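Local coordinates for peptidoglycan recognition protein-LC isoform LCx (Drosophila melanogaster, PDB 2F2L) that binds a DAP-type anhydro-muropeptide through its extracellular domain, probably as an immune receptor that recognises bacterial peptidoglycan, at residues N49-F54 with I64-L69; G74-G79 with L115-L120. All blocks are in the same frame, centred on the assembly; numbering follows the deposited sequence.

Contact 1. Residues N49-F54 with I64-L69. With MLD (glcnac(beta1-4)-murnac(1,6-anhydro)-L-ala-gamma-D-glu-meso-a2pm-D-ala), chain G.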
loop_
_atom_site.group_PDB
_atom_site.type_symbol
_atom_site.label_atom_id
_atom_site.label_comp_id
_atom_site.label_asym_id
_atom_site.label_seq_id
_atom_site.Cartn_x
_atom_site.Cartn_y
_atom_site.Cartn_z
ATOM N N ASN B 49 -9.975 7.125 -5.130
ATOM C CA ASN B 49 -10.639 5.930 -5.656
ATOM C C ASN B 49 -9.938 4.623 -5.269
ATOM O O ASN B 49 -10.595 3.664 -4.880
ATOM C CB ASN B 49 -10.822 6.032 -7.173
ATOM C CG ASN B 49 -12.031 6.882 -7.542
ATOM O OD1 ASN B 49 -11.906 7.969 -8.117
ATOM N ND2 ASN B 49 -13.208 6.404 -7.172
ATOM N N VAL B 50 -8.615 4.590 -5.384
ATOM C CA VAL B 50 -7.848 3.405 -5.006
ATOM C C VAL B 50 -7.991 3.144 -3.509
ATOM O O VAL B 50 -8.192 2.009 -3.103
ATOM C CB VAL B 50 -6.357 3.509 -5.415
ATOM C CG1 VAL B 50 -5.587 2.290 -4.948
ATOM C CG2 VAL B 50 -6.231 3.624 -6.934
ATOM N N VAL B 51 -7.896 4.192 -2.692
ATOM C CA VAL B 51 -8.132 4.067 -1.252
ATOM C C VAL B 51 -9.520 3.484 -0.968
ATOM O O VAL B 51 -9.642 2.585 -0.127
ATOM C CB VAL B 51 -7.942 5.409 -0.486
ATOM C CG1 VAL B 51 -8.436 5.296 0.986
ATOM C CG2 VAL B 51 -6.461 5.853 -0.516
ATOM N N GLN B 52 -10.552 3.967 -1.672
ATOM C CA GLN B 52 -11.921 3.463 -1.452
ATOM C C GLN B 52 -12.039 1.969 -1.769
ATOM O O GLN B 52 -12.663 1.207 -1.021
ATOM C CB GLN B 52 -12.965 4.257 -2.245
ATOM C CG GLN B 52 -14.392 3.741 -1.989
ATOM C CD GLN B 52 -15.466 4.589 -2.603
ATOM O OE1 GLN B 52 -15.415 4.906 -3.793
ATOM N NE2 GLN B 52 -16.493 4.913 -1.812
ATOM N N SER B 53 -11.409 1.555 -2.865
ATOM C CA SER B 53 -11.358 0.149 -3.248
ATOM C C SER B 53 -10.636 -0.714 -2.206
ATOM O O SER B 53 -11.079 -1.800 -1.846
ATOM C CB SER B 53 -10.663 0.022 -4.598
ATOM O OG SER B 53 -10.758 -1.319 -5.035
ATOM N N PHE B 54 -9.505 -0.227 -1.725
ATOM C CA PHE B 54 -8.770 -0.899 -0.649
ATOM C C PHE B 54 -9.637 -1.118 0.605
ATOM O O PHE B 54 -9.643 -2.192 1.215
ATOM C CB PHE B 54 -7.528 -0.071 -0.300
ATOM C CG PHE B 54 -6.499 -0.820 0.471
ATOM C CD1 PHE B 54 -5.772 -1.834 -0.126
ATOM C CD2 PHE B 54 -6.234 -0.500 1.789
ATOM C CE1 PHE B 54 -4.817 -2.534 0.590
ATOM C CE2 PHE B 54 -5.282 -1.195 2.504
ATOM C CZ PHE B 54 -4.583 -2.218 1.913
ATOM N N ILE B 64 -15.376 4.051 2.103
ATOM C CA ILE B 64 -14.050 4.573 2.416
ATOM C C ILE B 64 -14.048 4.927 3.915
ATOM O O ILE B 64 -15.045 5.425 4.460
ATOM C CB ILE B 64 -13.716 5.776 1.537
ATOM C CG1 ILE B 64 -12.231 6.099 1.585
ATOM C CG2 ILE B 64 -14.543 7.008 1.936
ATOM C CD1 ILE B 64 -11.803 7.021 0.484
ATOM N N GLY B 65 -12.942 4.623 4.574
ATOM C CA GLY B 65 -12.866 4.639 6.028
ATOM C C GLY B 65 -12.776 6.019 6.637
ATOM O O GLY B 65 -13.199 6.218 7.754
ATOM N N TYR B 66 -12.235 6.977 5.901
ATOM C CA TYR B 66 -12.032 8.315 6.448
ATOM C C TYR B 66 -13.304 9.166 6.393
ATOM O O TYR B 66 -14.188 8.949 5.575
ATOM C CB TYR B 66 -10.892 9.018 5.718
ATOM C CG TYR B 66 -9.590 8.222 5.688
ATOM C CD1 TYR B 66 -8.945 7.863 6.871
ATOM C CD2 TYR B 66 -9.034 7.800 4.478
ATOM C CE1 TYR B 66 -7.751 7.128 6.858
ATOM C CE2 TYR B 66 -7.831 7.070 4.441
ATOM C CZ TYR B 66 -7.203 6.734 5.634
ATOM O OH TYR B 66 -6.028 6.032 5.617
ATOM N N ASN B 67 -13.408 10.139 7.287
ATOM C CA ASN B 67 -14.450 11.121 7.147
ATOM C C ASN B 67 -14.095 12.092 6.027
ATOM O O ASN B 67 -14.954 12.436 5.207
ATOM C CB ASN B 67 -14.689 11.808 8.485
ATOM C CG ASN B 67 -15.219 10.851 9.496
ATOM O OD1 ASN B 67 -16.427 10.490 9.391
ATOM N ND2 ASN B 67 -14.419 10.411 10.342
ATOM N N PHE B 68 -12.831 12.506 5.984
ATOM C CA PHE B 68 -12.323 13.406 4.949
ATOM C C PHE B 68 -10.895 13.029 4.585
ATOM O O PHE B 68 -10.189 12.413 5.373
ATOM C CB PHE B 68 -12.343 14.871 5.411
ATOM C CG PHE B 68 -13.700 15.374 5.799
ATOM C CD1 PHE B 68 -14.558 15.906 4.844
ATOM C CD2 PHE B 68 -14.124 15.319 7.125
ATOM C CE1 PHE B 68 -15.797 16.375 5.193
ATOM C CE2 PHE B 68 -15.373 15.783 7.486
ATOM C CZ PHE B 68 -16.221 16.304 6.522
ATOM N N LEU B 69 -10.479 13.369 3.368
ATOM C CA LEU B 69 -9.068 13.269 3.006
ATOM C C LEU B 69 -8.633 14.616 2.462
ATOM O O LEU B 69 -9.459 15.351 1.932
ATOM C CB LEU B 69 -8.813 12.191 1.943
ATOM C CG LEU B 69 -9.280 10.766 2.175
ATOM C CD1 LEU B 69 -10.730 10.558 1.737
ATOM C CD2 LEU B 69 -8.318 9.799 1.436
HETATM C CAA MLD G . 3.707 4.300 6.811
HETATM C CAB MLD G . 2.562 3.834 7.697
HETATM O OAC MLD G . 1.780 4.641 8.183
HETATM N N2 MLD G . 2.497 2.518 7.876
HETATM C C2 MLD G . 1.507 1.852 8.714
HETATM C C3 MLD G . 2.276 0.942 9.675
HETATM O O3 MLD G . 3.199 1.673 10.506
HETATM C C4 MLD G . 1.320 0.076 10.489
HETATM O O4 MLD G . 2.111 -0.860 11.200
HETATM C C5 MLD G . 0.381 -0.678 9.542
HETATM C C6 MLD G . -0.731 -1.503 10.216
HETATM O O6 MLD G . -1.365 -2.328 9.194
HETATM O O5 MLD G . -0.317 0.294 8.768
HETATM C C1 MLD G . 0.555 1.021 7.873
HETATM O O1 MLD G . -0.229 1.889 7.097
HETATM C CA4 MLD G . -1.005 1.174 6.106
HETATM C CA5 MLD G . -0.233 0.639 4.899
HETATM O OA5 MLD G . -0.681 1.182 3.612
HETATM C CA6 MLD G . -0.755 -0.754 4.824
HETATM O OA6 MLD G . -1.986 -0.623 4.143
HETATM C CA1 MLD G . -2.044 0.728 3.596
HETATM C CA2 MLD G . -2.896 1.587 4.544
HETATM N NAD MLD G . -3.525 2.690 3.784
HETATM C CAE MLD G . -4.829 2.897 3.770
HETATM C CAF MLD G . -5.267 4.070 2.917
HETATM O OAG MLD G . -5.647 2.224 4.399
HETATM C CA3 MLD G . -2.044 2.190 5.659
HETATM O OAH MLD G . -2.852 2.562 6.830
HETATM C CAI MLD G . -3.176 3.972 6.908
HETATM C CAJ MLD G . -2.146 4.763 7.682
HETATM C CAL MLD G . -4.541 4.137 7.608
HETATM O OAM MLD G . -4.930 5.280 7.817
HETATM N N MLD G . -5.238 3.049 7.935
HETATM C CA MLD G . -6.562 3.083 8.569
HETATM C CB MLD G . -7.574 3.118 7.418
HETATM C C MLD G . -6.730 1.763 9.343
HETATM O O MLD G . -6.531 0.685 8.778
HETATM N NAN MLD G . -7.061 1.908 10.623
HETATM C CAO MLD G . -7.279 0.807 11.575
HETATM C CAP MLD G . -6.511 1.057 12.913
HETATM O OBA MLD G . -6.923 0.427 13.891
HETATM O OAQ MLD G . -5.565 1.881 12.961
HETATM C CBB MLD G . -8.750 0.783 11.973
HETATM C CBC MLD G . -9.709 0.372 10.868
HETATM C CBD MLD G . -11.133 0.311 11.447
HETATM O OBE MLD G . -11.459 0.976 12.431
HETATM N NBF MLD G . -11.959 -0.498 10.818
HETATM C CBG MLD G . -13.355 -0.671 11.241
HETATM C CBH MLD G . -13.402 -1.393 12.602
HETATM O OBI MLD G . -12.692 -2.372 12.827
HETATM N NBJ MLD G . -14.224 -0.852 13.499
HETATM C CBK MLD G . -14.439 -1.399 14.858
HETATM C CBL MLD G . -15.938 -1.665 15.035
HETATM C CBM MLD G . -13.984 -0.456 15.992
HETATM O OBO MLD G . -13.946 0.781 15.763
HETATM O OBN MLD G . -13.701 -1.008 17.085
HETATM C CBP MLD G . -14.104 -1.447 10.145
HETATM C CBQ MLD G . -15.632 -1.341 10.305
HETATM C CBR MLD G . -16.357 -1.988 9.122
HETATM C CBS MLD G . -17.780 -1.461 8.929
HETATM C CBT MLD G . -17.724 -0.035 8.364
HETATM O OBV MLD G . -17.393 0.080 7.173
HETATM O OBU MLD G . -18.018 0.905 9.131
HETATM N NBW MLD G . -18.490 -1.466 10.214
#
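Ile64 is the first residue of 64-69 to meet helix 41-58, and it does so along its long branch. With CG1 anti to the backbone N (chi1 -165°), CD1 is carried toward the helix. There it touches Val51 CG1 at 3.8 Å and lies 3.9 Å from Gln52 N. The aliphatic part of Gln52 crosses the Ile64 side chain at about a right angle, CB lying 4.1 Å from Ile64 CD1, while its amide oxygen accepts a hydrogen bond from Arg12 N. Two residues on, Tyr66 brings its ring to the same valine methyl from another direction, CE2 being 3.9 Å from Val51 CG1 in an oblique approach. Beyond the valine, the Tyr66 hydroxyl donates a 2.6 Å hydrogen bond to OAM, the lactyl carbonyl oxygen of the muropeptide, which approaches the rim of the ring almost level with it. His55 meets the same ring edge-to-face. Val51 CG1 also packs on the ligand, 3.9 Å from the acetyl methyl CAF of the anhydro-muramic acid. The two segments share no hydrogen bond: their interface is apolar, and Val51 lies between the Ile64 and Tyr66 packing, the N-acetyl group and an apolar side chain of another protein chain.

Contact 2. Residues G74-G79 with L115-L120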
loop_
_atom_site.group_PDB
_atom_site.type_symbol
_atom_site.label_atom_id
_atom_site.label_comp_id
_atom_site.label_asym_id
_atom_site.label_seq_id
_atom_site.Cartn_x
_atom_site.Cartn_y
_atom_site.Cartn_z
ATOM N N GLY B 74 -4.519 20.837 -2.402
ATOM C CA GLY B 74 -5.236 21.736 -1.507
ATOM C C GLY B 74 -6.743 21.532 -1.449
ATOM O O GLY B 74 -7.451 22.335 -0.843
ATOM N N ARG B 75 -7.255 20.495 -2.093
ATOM C CA ARG B 75 -8.701 20.212 -2.057
ATOM C C ARG B 75 -8.977 19.157 -0.990
ATOM O O ARG B 75 -8.126 18.324 -0.684
ATOM C CB ARG B 75 -9.214 19.714 -3.410
ATOM C CG ARG B 75 -9.123 20.741 -4.524
ATOM C CD ARG B 75 -9.780 20.237 -5.818
ATOM N NE ARG B 75 -9.660 21.244 -6.889
ATOM C CZ ARG B 75 -8.569 21.469 -7.621
ATOM N NH1 ARG B 75 -7.470 20.748 -7.461
ATOM N NH2 ARG B 75 -8.574 22.426 -8.527
ATOM N N VAL B 76 -10.174 19.227 -0.429
ATOM C CA VAL B 76 -10.662 18.257 0.513
ATOM C C VAL B 76 -11.573 17.315 -0.259
ATOM O O VAL B 76 -12.419 17.757 -1.044
ATOM C CB VAL B 76 -11.457 18.919 1.653
ATOM C CG1 VAL B 76 -12.011 17.877 2.586
ATOM C CG2 VAL B 76 -10.564 19.929 2.416
ATOM N N TYR B 77 -11.356 16.021 -0.030
ATOM C CA TYR B 77 -12.108 14.946 -0.667
ATOM C C TYR B 77 -12.975 14.339 0.410
ATOM O O TYR B 77 -12.458 13.797 1.371
ATOM C CB TYR B 77 -11.122 13.925 -1.268
ATOM C CG TYR B 77 -10.424 14.537 -2.428
ATOM C CD1 TYR B 77 -10.902 14.341 -3.723
ATOM C CD2 TYR B 77 -9.351 15.402 -2.237
ATOM C CE1 TYR B 77 -10.314 14.944 -4.792
ATOM C CE2 TYR B 77 -8.738 16.005 -3.303
ATOM C CZ TYR B 77 -9.238 15.785 -4.588
ATOM O OH TYR B 77 -8.667 16.382 -5.672
ATOM N N GLU B 78 -14.291 14.482 0.279
ATOM C CA GLU B 78 -15.227 13.926 1.259
ATOM C C GLU B 78 -15.161 12.386 1.284
ATOM O O GLU B 78 -15.115 11.752 0.242
ATOM C CB GLU B 78 -16.659 14.366 0.933
ATOM C CG GLU B 78 -17.707 13.923 1.942
ATOM C CD GLU B 78 -19.157 14.203 1.493
ATOM O OE1 GLU B 78 -19.570 13.780 0.373
ATOM O OE2 GLU B 78 -19.899 14.811 2.298
ATOM N N GLY B 79 -15.146 11.803 2.481
ATOM C CA GLY B 79 -15.323 10.368 2.654
ATOM C C GLY B 79 -16.713 10.135 3.221
ATOM O O GLY B 79 -17.740 10.329 2.530
ATOM N N LEU B 115 -1.683 21.600 4.117
ATOM C CA LEU B 115 -1.789 22.082 5.492
ATOM C C LEU B 115 -2.877 23.161 5.610
ATOM O O LEU B 115 -3.704 23.121 6.513
ATOM C CB LEU B 115 -0.436 22.610 5.974
ATOM C CG LEU B 115 0.621 21.538 6.230
ATOM C CD1 LEU B 115 2.007 22.152 6.409
ATOM C CD2 LEU B 115 0.264 20.671 7.448
ATOM N N GLU B 116 -2.892 24.101 4.670
ATOM C CA GLU B 116 -3.929 25.134 4.629
ATOM C C GLU B 116 -5.343 24.534 4.522
ATOM O O GLU B 116 -6.257 24.948 5.252
ATOM C CB GLU B 116 -3.645 26.140 3.504
ATOM C CG GLU B 116 -2.522 27.143 3.867
ATOM C CD GLU B 116 -2.096 28.041 2.728
ATOM O OE1 GLU B 116 -2.547 27.845 1.573
ATOM O OE2 GLU B 116 -1.284 28.954 3.000
ATOM N N ALA B 117 -5.518 23.543 3.650
ATOM C CA ALA B 117 -6.827 22.870 3.489
ATOM C C ALA B 117 -7.318 22.233 4.793
ATOM O O ALA B 117 -8.481 22.359 5.160
ATOM C CB ALA B 117 -6.755 21.817 2.402
ATOM N N CYS B 118 -6.433 21.544 5.486
ATOM C CA CYS B 118 -6.787 20.882 6.737
ATOM C C CYS B 118 -7.160 21.901 7.822
ATOM O O CYS B 118 -8.093 21.685 8.593
ATOM C CB CYS B 118 -5.637 20.000 7.198
ATOM S SG CYS B 118 -6.003 19.020 8.635
ATOM N N GLN B 119 -6.427 23.009 7.887
ATOM C CA GLN B 119 -6.732 24.061 8.867
ATOM C C GLN B 119 -8.120 24.638 8.597
ATOM O O GLN B 119 -8.908 24.850 9.530
ATOM C CB GLN B 119 -5.627 25.153 8.875
ATOM C CG GLN B 119 -4.295 24.618 9.420
ATOM C CD GLN B 119 -3.077 25.538 9.263
ATOM O OE1 GLN B 119 -3.055 26.477 8.469
ATOM N NE2 GLN B 119 -2.035 25.230 10.027
ATOM N N LEU B 120 -8.430 24.862 7.318
ATOM C CA LEU B 120 -9.735 25.409 6.925
ATOM C C LEU B 120 -10.865 24.416 7.186
ATOM O O LEU B 120 -11.952 24.797 7.590
ATOM C CB LEU B 120 -9.739 25.821 5.447
ATOM C CG LEU B 120 -8.929 27.057 5.032
ATOM C CD1 LEU B 120 -8.961 27.210 3.530
ATOM C CD2 LEU B 120 -9.428 28.350 5.704
#
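Ala117, facing out of helix 112-127 toward residues 74-79, sets its methyl against the backbone of Gly74. Its CB approaches Gly74 O to 3.4 Å and Gly74 C to 3.9 Å, so across the contact the closest neighbour of the alanine methyl is a backbone carbonyl. Gly74 has left-handed backbone angles (phi 81°), well suited to a residue without CB, and Gly74 CA and Ala117 CA lie 5.4 Å apart. This is the tight part of a small interface, which buries 111 Å² in all. Packing slackens at Val76: CG1 is anti to the backbone N (chi1 177°), and the other branch, CG2, faces the helix at 4.3 Å from Ala117 CB. The apolar layer continues beyond the two segments, Val76 touching Ile3 and Phe68, and Ala117 touching Val70. On the solvent side the character changes. Between Gly74 and Val76, the partly exposed Arg75 points away from helix 112-127 and forms a salt bridge with Asp73. On the helix, Glu116 and Leu120 are exposed and reach nothing in 74-79. With no hydrogen bond between the segments, the close seating of helix 112-127 on the turn that leads into strand 76-78 rests on van der Waals contact between the alanine methyl and a backbone carbonyl, while the charged groups are kept to the periphery.

In the fold
Contact 1 closes before contact 2 opens along the chain, and their centres lie 14 Å apart within the amidase-like domain. They share the mixed sheet: strand 68-70 belongs to contact 1 and its antiparallel neighbour 76-78 to contact 2. Probable backbone hydrogen bonds join segments 64-69 and 74-79: Asn67 O to Gly79 N and Leu69 O to Tyr77 N, both 2.8 Å. Successive residues of strand 76-78 serve different helices, Val76 facing helix 112-127 and Tyr77 touching helix 41-58, so the sheet is sandwiched between the two. The helix 41-58 side carries the muropeptide pocket, whereas contact 2 belongs to the packing on the other face.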